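Local coordinates for pectate lyase 47 (Bacillus sp. TS-47, PDB 1VBL), which cleaves pectate by beta-elimination as a calcium-binding, thermostable lyase of polysaccharide lyase family 1, probably secreted to help degrade plant cell-wall pectin, at residues A[349-354]-A[381-387]; A[311-315]-A[328-334]; A[338-344]-A[368-374]. The contacts are given in a common frame with arbitrary orientation. Residues are numbered along the deposited sequence.

Contact 1: residues A[349-354]-A[381-387]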
loop_
_atom_site.group_PDB
_atom_site.type_symbol
_atom_site.label_atom_id
_atom_site.label_comp_id
_atom_site.label_asym_id
_atom_site.label_seq_id
_atom_site.Cartn_x
_atom_site.Cartn_y
_atom_site.Cartn_z
ATOM N N GLU A 349 11.441 -11.933 21.169
ATOM C CA GLU A 349 10.235 -11.440 21.811
ATOM C C GLU A 349 10.150 -9.981 21.404
ATOM O O GLU A 349 10.870 -9.148 21.949
ATOM C CB GLU A 349 10.354 -11.492 23.332
ATOM C CG GLU A 349 9.810 -12.735 23.984
ATOM C CD GLU A 349 9.506 -12.501 25.454
ATOM O OE1 GLU A 349 10.429 -12.104 26.199
ATOM O OE2 GLU A 349 8.344 -12.706 25.863
ATOM N N GLU A 350 9.292 -9.670 20.442
ATOM C CA GLU A 350 9.152 -8.289 20.010
ATOM C C GLU A 350 8.258 -7.558 20.998
ATOM O O GLU A 350 7.541 -8.181 21.784
ATOM C CB GLU A 350 8.541 -8.219 18.611
ATOM C CG GLU A 350 9.383 -8.848 17.504
ATOM C CD GLU A 350 10.757 -8.208 17.355
ATOM O OE1 GLU A 350 10.966 -7.091 17.879
ATOM O OE2 GLU A 350 11.627 -8.822 16.699
ATOM N N SER A 351 8.307 -6.234 20.968
ATOM C CA SER A 351 7.486 -5.434 21.860
ATOM C C SER A 351 6.531 -4.580 21.042
ATOM O O SER A 351 6.866 -4.122 19.951
ATOM C CB SER A 351 8.358 -4.511 22.718
ATOM O OG SER A 351 9.207 -5.247 23.581
ATOM N N MET A 352 5.330 -4.388 21.563
ATOM C CA MET A 352 4.353 -3.540 20.904
ATOM C C MET A 352 3.397 -3.086 21.982
ATOM O O MET A 352 3.301 -3.706 23.042
ATOM C CB MET A 352 3.597 -4.293 19.795
ATOM C CG MET A 352 2.351 -5.061 20.225
ATOM S SD MET A 352 1.410 -5.736 18.804
ATOM C CE MET A 352 0.302 -4.387 18.429
ATOM N N TYR A 353 2.723 -1.975 21.742
ATOM C CA TYR A 353 1.757 -1.514 22.709
ATOM C C TYR A 353 0.428 -1.485 21.991
ATOM O O TYR A 353 0.354 -1.152 20.806
ATOM C CB TYR A 353 2.093 -0.124 23.244
ATOM C CG TYR A 353 1.199 0.240 24.400
ATOM C CD1 TYR A 353 1.258 -0.475 25.597
ATOM C CD2 TYR A 353 0.250 1.249 24.283
ATOM C CE1 TYR A 353 0.390 -0.195 26.647
ATOM C CE2 TYR A 353 -0.627 1.538 25.326
ATOM C CZ TYR A 353 -0.551 0.812 26.504
ATOM O OH TYR A 353 -1.425 1.084 27.535
ATOM N N GLU A 354 -0.621 -1.853 22.709
ATOM C CA GLU A 354 -1.951 -1.894 22.138
ATOM C C GLU A 354 -2.956 -1.587 23.230
ATOM O O GLU A 354 -2.839 -2.090 24.350
ATOM C CB GLU A 354 -2.223 -3.286 21.567
ATOM C CG GLU A 354 -3.645 -3.479 21.078
ATOM C CD GLU A 354 -4.331 -4.660 21.730
ATOM O OE1 GLU A 354 -3.681 -5.366 22.529
ATOM O OE2 GLU A 354 -5.525 -4.883 21.440
ATOM N N GLN A 381 6.012 -15.546 22.052
ATOM C CA GLN A 381 5.246 -14.523 22.753
ATOM C C GLN A 381 5.559 -13.090 22.351
ATOM O O GLN A 381 6.654 -12.769 21.888
ATOM C CB GLN A 381 5.440 -14.678 24.261
ATOM C CG GLN A 381 4.974 -16.021 24.788
ATOM C CD GLN A 381 3.477 -16.194 24.673
ATOM O OE1 GLN A 381 2.711 -15.628 25.459
ATOM N NE2 GLN A 381 3.046 -16.971 23.684
ATOM N N LEU A 382 4.568 -12.231 22.542
ATOM C CA LEU A 382 4.681 -10.822 22.222
ATOM C C LEU A 382 4.587 -10.071 23.545
ATOM O O LEU A 382 3.687 -10.324 24.344
ATOM C CB LEU A 382 3.534 -10.419 21.293
ATOM C CG LEU A 382 3.516 -9.018 20.688
ATOM C CD1 LEU A 382 4.796 -8.774 19.902
ATOM C CD2 LEU A 382 2.294 -8.886 19.781
ATOM N N LYS A 383 5.519 -9.158 23.784
ATOM C CA LYS A 383 5.508 -8.396 25.023
ATOM C C LYS A 383 4.769 -7.075 24.854
ATOM O O LYS A 383 5.109 -6.276 23.984
ATOM C CB LYS A 383 6.939 -8.116 25.484
ATOM C CG LYS A 383 7.747 -9.369 25.781
ATOM C CD LYS A 383 9.125 -9.031 26.335
ATOM C CE LYS A 383 9.960 -8.251 25.333
ATOM N NZ LYS A 383 11.339 -7.996 25.843
ATOM N N LYS A 384 3.746 -6.853 25.672
ATOM C CA LYS A 384 3.010 -5.600 25.594
ATOM C C LYS A 384 3.686 -4.634 26.550
ATOM O O LYS A 384 3.656 -4.824 27.768
ATOM C CB LYS A 384 1.542 -5.775 25.994
ATOM C CG LYS A 384 0.797 -4.443 26.061
ATOM C CD LYS A 384 -0.689 -4.589 26.364
ATOM C CE LYS A 384 -1.454 -5.136 25.176
ATOM N NZ LYS A 384 -2.921 -4.989 25.379
ATOM N N GLU A 385 4.311 -3.606 25.993
ATOM C CA GLU A 385 4.999 -2.620 26.806
ATOM C C GLU A 385 5.249 -1.358 25.993
ATOM O O GLU A 385 5.312 -1.399 24.764
ATOM C CB GLU A 385 6.333 -3.188 27.306
ATOM C CG GLU A 385 7.406 -3.287 26.235
ATOM C CD GLU A 385 8.734 -3.780 26.778
ATOM O OE1 GLU A 385 9.135 -3.328 27.872
ATOM O OE2 GLU A 385 9.383 -4.608 26.105
ATOM N N VAL A 386 5.383 -0.238 26.691
ATOM C CA VAL A 386 5.634 1.040 26.042
ATOM C C VAL A 386 7.133 1.280 25.917
ATOM O O VAL A 386 7.826 1.427 26.924
ATOM C CB VAL A 386 5.018 2.201 26.848
ATOM C CG1 VAL A 386 5.358 3.530 26.191
ATOM C CG2 VAL A 386 3.508 2.024 26.948
ATOM N N THR A 387 7.630 1.304 24.686
ATOM C CA THR A 387 9.048 1.548 24.439
ATOM C C THR A 387 9.234 2.959 23.897
ATOM O O THR A 387 10.344 3.488 23.866
ATOM C CB THR A 387 9.635 0.541 23.431
ATOM O OG1 THR A 387 8.798 0.479 22.271
ATOM C CG2 THR A 387 9.743 -0.842 24.060
HETATM O O HOH W 1 7.527 -11.664 19.495
#
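S351 and M352 pair in parallel with K383 and K384. K383 N donates to E350 O (3.0 Å), M352 N to K383 O (3.1 Å) and E385 N to M352 O (3.1 Å). S351 and K383 send their side chains to one face of the sheet. There S351, in the m rotamer, donates from OG to E385 OE2 (2.6 Å). The CB of E385 points away, but its p rotamer brings the carboxylate back to the serine. M352 and K384 lie on the other face. K384 is extended at chi1 and chi2, then turns at chi3 (m). Its NZ forms a salt bridge with E354 OE1 (3.0 Å) and also donates to E354 O (3.1 Å); D369 is a second acidic partner. The E354 carboxylate also bonds to T357. L382 starts away from 349-354, yet its CD2 returns to 3.4 Å from M352 SD. V386 CG2 sits over the face of the Y353 ring, a CH-pi contact 3.8 Å from the centroid. The pairing adds short strand 383-384 to strand 351-361, near the last turn of the parallel beta-helix. M352 and L382 pack on V371 of helix 370-377, V317 of strand 315-318 and I342 of strand 342-345.

Contact 2: residues A[311-315]-A[328-334]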
loop_
_atom_site.group_PDB
_atom_site.type_symbol
_atom_site.label_atom_id
_atom_site.label_comp_id
_atom_site.label_asym_id
_atom_site.label_seq_id
_atom_site.Cartn_x
_atom_site.Cartn_y
_atom_site.Cartn_z
ATOM N N PHE A 311 -9.435 -13.505 4.706
ATOM C CA PHE A 311 -8.718 -12.713 5.692
ATOM C C PHE A 311 -7.670 -13.605 6.329
ATOM O O PHE A 311 -7.970 -14.732 6.725
ATOM C CB PHE A 311 -9.664 -12.184 6.772
ATOM C CG PHE A 311 -8.950 -11.589 7.957
ATOM C CD1 PHE A 311 -8.769 -12.329 9.125
ATOM C CD2 PHE A 311 -8.436 -10.301 7.896
ATOM C CE1 PHE A 311 -8.084 -11.791 10.214
ATOM C CE2 PHE A 311 -7.745 -9.751 8.983
ATOM C CZ PHE A 311 -7.571 -10.498 10.142
ATOM N N GLN A 312 -6.442 -13.108 6.421
ATOM C CA GLN A 312 -5.364 -13.883 7.022
ATOM C C GLN A 312 -4.958 -13.265 8.356
ATOM O O GLN A 312 -4.958 -13.938 9.386
ATOM C CB GLN A 312 -4.152 -13.934 6.084
ATOM C CG GLN A 312 -3.048 -14.869 6.571
ATOM C CD GLN A 312 -1.795 -14.804 5.715
ATOM O OE1 GLN A 312 -1.867 -14.843 4.485
ATOM N NE2 GLN A 312 -0.637 -14.716 6.363
ATOM N N TYR A 313 -4.608 -11.981 8.330
ATOM C CA TYR A 313 -4.212 -11.271 9.543
ATOM C C TYR A 313 -4.225 -9.771 9.269
ATOM O O TYR A 313 -4.236 -9.343 8.112
ATOM C CB TYR A 313 -2.813 -11.718 9.990
ATOM C CG TYR A 313 -1.673 -11.140 9.181
ATOM C CD1 TYR A 313 -1.120 -9.902 9.509
ATOM C CD2 TYR A 313 -1.146 -11.828 8.085
ATOM C CE1 TYR A 313 -0.071 -9.361 8.770
ATOM C CE2 TYR A 313 -0.092 -11.292 7.335
ATOM C CZ TYR A 313 0.437 -10.060 7.687
ATOM O OH TYR A 313 1.480 -9.526 6.971
ATOM N N ALA A 314 -4.227 -8.970 10.330
ATOM C CA ALA A 314 -4.242 -7.524 10.169
ATOM C C ALA A 314 -2.888 -6.911 10.503
ATOM O O ALA A 314 -2.224 -6.347 9.634
ATOM C CB ALA A 314 -5.326 -6.909 11.054
ATOM N N TRP A 315 -2.473 -7.035 11.761
ATOM C CA TRP A 315 -1.205 -6.464 12.198
ATOM C C TRP A 315 -0.040 -7.448 12.178
ATOM O O TRP A 315 -0.012 -8.420 12.938
ATOM C CB TRP A 315 -1.358 -5.875 13.600
ATOM C CG TRP A 315 -2.387 -4.783 13.678
ATOM C CD1 TRP A 315 -2.810 -3.977 12.658
ATOM C CD2 TRP A 315 -3.087 -4.350 14.850
ATOM N NE1 TRP A 315 -3.732 -3.066 13.125
ATOM C CE2 TRP A 315 -3.919 -3.274 14.467
ATOM C CE3 TRP A 315 -3.090 -4.766 16.188
ATOM C CZ2 TRP A 315 -4.748 -2.604 15.376
ATOM C CZ3 TRP A 315 -3.914 -4.101 17.093
ATOM C CH2 TRP A 315 -4.732 -3.030 16.679
ATOM N N ASN A 328 -8.518 1.041 17.823
ATOM C CA ASN A 328 -8.863 0.552 16.498
ATOM C C ASN A 328 -10.075 -0.342 16.694
ATOM O O ASN A 328 -10.211 -0.996 17.729
ATOM C CB ASN A 328 -7.702 -0.232 15.886
ATOM C CG ASN A 328 -6.469 0.620 15.707
ATOM O OD1 ASN A 328 -5.555 0.593 16.534
ATOM N ND2 ASN A 328 -6.445 1.402 14.638
ATOM N N TYR A 329 -10.951 -0.366 15.699
ATOM C CA TYR A 329 -12.186 -1.139 15.769
ATOM C C TYR A 329 -12.238 -2.222 14.696
ATOM O O TYR A 329 -12.103 -1.929 13.508
ATOM C CB TYR A 329 -13.364 -0.179 15.592
ATOM C CG TYR A 329 -14.718 -0.714 15.998
ATOM C CD1 TYR A 329 -15.431 -0.117 17.033
ATOM C CD2 TYR A 329 -15.306 -1.787 15.324
ATOM C CE1 TYR A 329 -16.699 -0.565 17.390
ATOM C CE2 TYR A 329 -16.582 -2.247 15.674
ATOM C CZ TYR A 329 -17.270 -1.625 16.710
ATOM O OH TYR A 329 -18.526 -2.057 17.070
ATOM N N PHE A 330 -12.449 -3.469 15.117
ATOM C CA PHE A 330 -12.532 -4.593 14.183
ATOM C C PHE A 330 -13.938 -5.181 14.148
ATOM O O PHE A 330 -14.555 -5.397 15.191
ATOM C CB PHE A 330 -11.573 -5.727 14.575
ATOM C CG PHE A 330 -10.120 -5.384 14.434
ATOM C CD1 PHE A 330 -9.470 -4.633 15.408
ATOM C CD2 PHE A 330 -9.394 -5.841 13.335
ATOM C CE1 PHE A 330 -8.116 -4.346 15.293
ATOM C CE2 PHE A 330 -8.039 -5.560 13.206
ATOM C CZ PHE A 330 -7.395 -4.810 14.189
ATOM N N SER A 331 -14.424 -5.456 12.944
ATOM C CA SER A 331 -15.745 -6.044 12.763
ATOM C C SER A 331 -15.630 -7.249 11.835
ATOM O O SER A 331 -15.065 -7.147 10.750
ATOM C CB SER A 331 -16.702 -5.018 12.153
ATOM O OG SER A 331 -17.991 -5.574 11.966
ATOM N N PHE A 332 -16.155 -8.388 12.276
ATOM C CA PHE A 332 -16.135 -9.623 11.490
ATOM C C PHE A 332 -17.562 -10.171 11.489
ATOM O O PHE A 332 -18.262 -10.052 12.491
ATOM C CB PHE A 332 -15.211 -10.660 12.140
ATOM C CG PHE A 332 -13.749 -10.301 12.093
ATOM C CD1 PHE A 332 -12.946 -10.734 11.040
ATOM C CD2 PHE A 332 -13.169 -9.555 13.116
ATOM C CE1 PHE A 332 -11.582 -10.433 11.009
ATOM C CE2 PHE A 332 -11.807 -9.248 13.096
ATOM C CZ PHE A 332 -11.011 -9.688 12.041
ATOM N N ASP A 333 -18.002 -10.768 10.384
ATOM C CA ASP A 333 -19.355 -11.306 10.366
ATOM C C ASP A 333 -19.385 -12.803 10.649
ATOM O O ASP A 333 -20.373 -13.488 10.370
ATOM C CB ASP A 333 -20.079 -10.970 9.053
ATOM C CG ASP A 333 -19.455 -11.623 7.840
ATOM O OD1 ASP A 333 -19.952 -11.345 6.728
ATOM O OD2 ASP A 333 -18.488 -12.401 7.978
ATOM N N TRP A 334 -18.287 -13.296 11.220
ATOM C CA TRP A 334 -18.170 -14.694 11.615
ATOM C C TRP A 334 -17.360 -14.722 12.913
ATOM O O TRP A 334 -16.639 -13.768 13.221
ATOM C CB TRP A 334 -17.510 -15.526 10.506
ATOM C CG TRP A 334 -16.010 -15.444 10.397
ATOM C CD1 TRP A 334 -15.103 -16.295 10.959
ATOM C CD2 TRP A 334 -15.252 -14.504 9.623
ATOM N NE1 TRP A 334 -13.826 -15.951 10.575
ATOM C CE2 TRP A 334 -13.890 -14.855 9.755
ATOM C CE3 TRP A 334 -15.594 -13.402 8.827
ATOM C CZ2 TRP A 334 -12.864 -14.143 9.119
ATOM C CZ3 TRP A 334 -14.570 -12.692 8.192
ATOM C CH2 TRP A 334 -13.222 -13.069 8.345
#
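F330 points the edge of its ring at the face of W315. The centroid of its ring lies 5.2 Å from that of the six-membered ring of the indole, and the planes meet at 74°. This T-shaped pair fills the interior of the right-handed parallel beta-helix, the fold of polysaccharide lyase family 1. The two segments run in roughly opposite directions, with their nearest CA atoms still 9.7 Å apart at A314 and F330. They are therefore not paired as strands. Side chains alone span the gap.

On the end of strand 322-332, N328, F330 and F332 all point inward. A second T-shaped pair follows two residues on. Here the edge of F332 meets the face of F311, with centroids 5.2 Å apart and planes at 73°. A314 lies between F311 and W315, the two residues of its segment whose rings face 328-334. Its small side chain leaves room for F330, and A314 CB reaches F330 CE2 at 3.7 Å. W334, beyond the strand, approaches F311 with its ring edge: F311 CB lies 4.0 Å from W334 CH2.

The aromatic core continues into the preceding turn. F330 stacks on Y301 and F332 on F303, so like rings line up from coil to coil, as in the aromatic ladders of parallel beta-helices. W315 NE1 donates to the hydroxyl of Y301, which satisfies the indole nitrogen inside the core. The W315 and F330 rings come closest at W315 CZ2 and F330 CZ, 3.6 Å apart.

Contact 3: residues A[338-344]-A[368-374]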
loop_
_atom_site.group_PDB
_atom_site.type_symbol
_atom_site.label_atom_id
_atom_site.label_comp_id
_atom_site.label_asym_id
_atom_site.label_seq_id
_atom_site.Cartn_x
_atom_site.Cartn_y
_atom_site.Cartn_z
ATOM N N PRO A 338 -9.911 -14.344 17.634
ATOM C CA PRO A 338 -9.161 -13.081 17.659
ATOM C C PRO A 338 -7.638 -13.191 17.751
ATOM O O PRO A 338 -6.929 -12.206 17.524
ATOM C CB PRO A 338 -9.780 -12.327 18.840
ATOM C CG PRO A 338 -10.314 -13.428 19.721
ATOM C CD PRO A 338 -10.887 -14.407 18.737
ATOM N N SER A 339 -7.131 -14.381 18.066
ATOM C CA SER A 339 -5.688 -14.572 18.163
ATOM C C SER A 339 -5.067 -14.537 16.765
ATOM O O SER A 339 -3.844 -14.509 16.617
ATOM C CB SER A 339 -5.366 -15.911 18.835
ATOM O OG SER A 339 -5.645 -17.007 17.980
ATOM N N LEU A 340 -5.920 -14.531 15.745
ATOM C CA LEU A 340 -5.474 -14.508 14.354
ATOM C C LEU A 340 -5.273 -13.098 13.814
ATOM O O LEU A 340 -4.675 -12.918 12.760
ATOM C CB LEU A 340 -6.493 -15.222 13.458
ATOM C CG LEU A 340 -6.634 -16.745 13.527
ATOM C CD1 LEU A 340 -6.770 -17.198 14.965
ATOM C CD2 LEU A 340 -7.849 -17.167 12.713
ATOM N N ILE A 341 -5.767 -12.100 14.537
ATOM C CA ILE A 341 -5.663 -10.725 14.076
ATOM C C ILE A 341 -4.222 -10.220 14.041
ATOM O O ILE A 341 -3.861 -9.420 13.180
ATOM C CB ILE A 341 -6.557 -9.813 14.932
ATOM C CG1 ILE A 341 -8.005 -10.315 14.844
ATOM C CG2 ILE A 341 -6.464 -8.370 14.447
ATOM C CD1 ILE A 341 -8.991 -9.591 15.749
ATOM N N ILE A 342 -3.403 -10.688 14.975
ATOM C CA ILE A 342 -1.997 -10.304 15.011
ATOM C C ILE A 342 -1.178 -11.516 14.590
ATOM O O ILE A 342 -1.494 -12.642 14.955
ATOM C CB ILE A 342 -1.540 -9.882 16.426
ATOM C CG1 ILE A 342 -2.249 -8.592 16.847
ATOM C CG2 ILE A 342 -0.020 -9.682 16.444
ATOM C CD1 ILE A 342 -1.869 -8.116 18.232
ATOM N N LYS A 343 -0.141 -11.283 13.800
ATOM C CA LYS A 343 0.722 -12.366 13.355
ATOM C C LYS A 343 2.142 -11.869 13.572
ATOM O O LYS A 343 2.446 -10.714 13.282
ATOM C CB LYS A 343 0.464 -12.678 11.878
ATOM C CG LYS A 343 0.972 -14.037 11.428
ATOM C CD LYS A 343 0.302 -14.461 10.127
ATOM C CE LYS A 343 0.713 -15.867 9.711
ATOM N NZ LYS A 343 0.016 -16.298 8.467
ATOM N N VAL A 344 3.006 -12.726 14.101
ATOM C CA VAL A 344 4.380 -12.320 14.368
ATOM C C VAL A 344 5.400 -13.029 13.486
ATOM O O VAL A 344 5.347 -14.245 13.311
ATOM C CB VAL A 344 4.748 -12.568 15.851
ATOM C CG1 VAL A 344 6.167 -12.083 16.126
ATOM C CG2 VAL A 344 3.755 -11.854 16.758
ATOM N N ILE A 368 -11.033 -5.717 23.751
ATOM C CA ILE A 368 -10.238 -6.927 23.850
ATOM C C ILE A 368 -8.752 -6.611 23.804
ATOM O O ILE A 368 -8.330 -5.621 23.201
ATOM C CB ILE A 368 -10.590 -7.897 22.698
ATOM C CG1 ILE A 368 -9.798 -9.201 22.836
ATOM C CG2 ILE A 368 -10.301 -7.236 21.352
ATOM C CD1 ILE A 368 -10.203 -10.257 21.820
ATOM N N ASP A 369 -7.967 -7.446 24.474
ATOM C CA ASP A 369 -6.518 -7.296 24.492
ATOM C C ASP A 369 -6.022 -8.249 23.406
ATOM O O ASP A 369 -5.873 -9.450 23.647
ATOM C CB ASP A 369 -5.958 -7.723 25.852
ATOM C CG ASP A 369 -4.468 -7.466 25.978
ATOM O OD1 ASP A 369 -3.776 -7.442 24.941
ATOM O OD2 ASP A 369 -3.984 -7.302 27.119
ATOM N N LEU A 370 -5.786 -7.725 22.208
ATOM C CA LEU A 370 -5.336 -8.563 21.104
ATOM C C LEU A 370 -3.967 -9.187 21.332
ATOM O O LEU A 370 -3.705 -10.291 20.857
ATOM C CB LEU A 370 -5.346 -7.773 19.790
ATOM C CG LEU A 370 -6.737 -7.430 19.239
ATOM C CD1 LEU A 370 -6.600 -6.780 17.873
ATOM C CD2 LEU A 370 -7.586 -8.698 19.133
ATOM N N VAL A 371 -3.088 -8.491 22.046
ATOM C CA VAL A 371 -1.767 -9.047 22.315
ATOM C C VAL A 371 -1.929 -10.276 23.205
ATOM O O VAL A 371 -1.328 -11.319 22.951
ATOM C CB VAL A 371 -0.840 -8.029 23.021
ATOM C CG1 VAL A 371 0.441 -8.717 23.462
ATOM C CG2 VAL A 371 -0.507 -6.881 22.074
ATOM N N ALA A 372 -2.744 -10.149 24.248
ATOM C CA ALA A 372 -2.990 -11.262 25.161
ATOM C C ALA A 372 -3.672 -12.390 24.394
ATOM O O ALA A 372 -3.344 -13.565 24.565
ATOM C CB ALA A 372 -3.874 -10.809 26.322
ATOM N N SER A 373 -4.624 -12.025 23.541
ATOM C CA SER A 373 -5.341 -13.011 22.748
ATOM C C SER A 373 -4.357 -13.793 21.881
ATOM O O SER A 373 -4.431 -15.019 21.784
ATOM C CB SER A 373 -6.385 -12.321 21.869
ATOM O OG SER A 373 -7.047 -13.259 21.047
ATOM N N TYR A 374 -3.433 -13.077 21.252
ATOM C CA TYR A 374 -2.430 -13.709 20.408
ATOM C C TYR A 374 -1.553 -14.658 21.230
ATOM O O TYR A 374 -1.358 -15.813 20.859
ATOM C CB TYR A 374 -1.541 -12.646 19.749
ATOM C CG TYR A 374 -0.278 -13.220 19.154
ATOM C CD1 TYR A 374 -0.273 -13.786 17.881
ATOM C CD2 TYR A 374 0.898 -13.268 19.901
ATOM C CE1 TYR A 374 0.874 -14.391 17.369
ATOM C CE2 TYR A 374 2.043 -13.871 19.401
ATOM C CZ TYR A 374 2.023 -14.431 18.136
ATOM O OH TYR A 374 3.153 -15.046 17.651
HETATM O O HOH W 2 -4.355 -11.146 17.986
#
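This is an apolar helix-on-strand contact near one end of the parallel beta-helix. Helix 370-377 packs against strand 342-345 and the 3-10 turn 338-340 that leads into it. The axes of the short segments 342-344 and 370-374 come within 9.1 Å and cross at -58°.

I342 is central. Its CD1 lies 3.8 Å from L370 CB, and its CB is 4.3 Å from Y374 CB. L370 also meets I341, the residue before I342: I341 CD1 lies 3.8 Å from L370 CD2. Y374 lays its side chain along the strand. V344 CG2 touches Y374 CZ at 3.4 Å, while the tyrosine hydroxyl bonds to L380 O. At the 3-10 turn, P338 CB packs on I368 CD1 (3.7 Å). S373 OG sits close to the same turn, 3.3 Å from P338 C.

Polar linkage between the segments comes through one water. It donates to P338 O (2.8 Å) and L370 O (3.1 Å) and accepts from I342 N (3.2 Å). It thus joins the turn, the start of the strand and the first turn of the helix.

D369 is the N-cap of the helix. Its OD1 accepts from A372 N (3.0 Å), and it also forms a salt bridge with K384. E354 adds acceptors for L370 N and V371 N.

I341, L370 and I342 pack on F330, W315 and V317 of the coil beneath. A helix laid over the open end of the stacked coils in this way resembles the caps that cover the hydrophobic interior of parallel beta-helices.

Contact 2 is the most buried of the three. It joins 311-315 to strand 322-332 across the interior, mainly through aromatic rings. Contacts 1 and 3 lie farther out, at the end of the beta-helix, and are only partly buried. Contact 1 adds an edge strand through backbone bonds and charges; contact 3 sets a helix on apolar side chains, with a water between. Strands 322-332 and 351-361, of contacts 2 and 1, are neighbours in one sheet, and W315 packs on M352 and E354. A314 and W315 pair by backbone with I341 and K343 of contact 3. K384 and E354 of contact 1 both reach the helix start at 369-371. None lies near the calcium site.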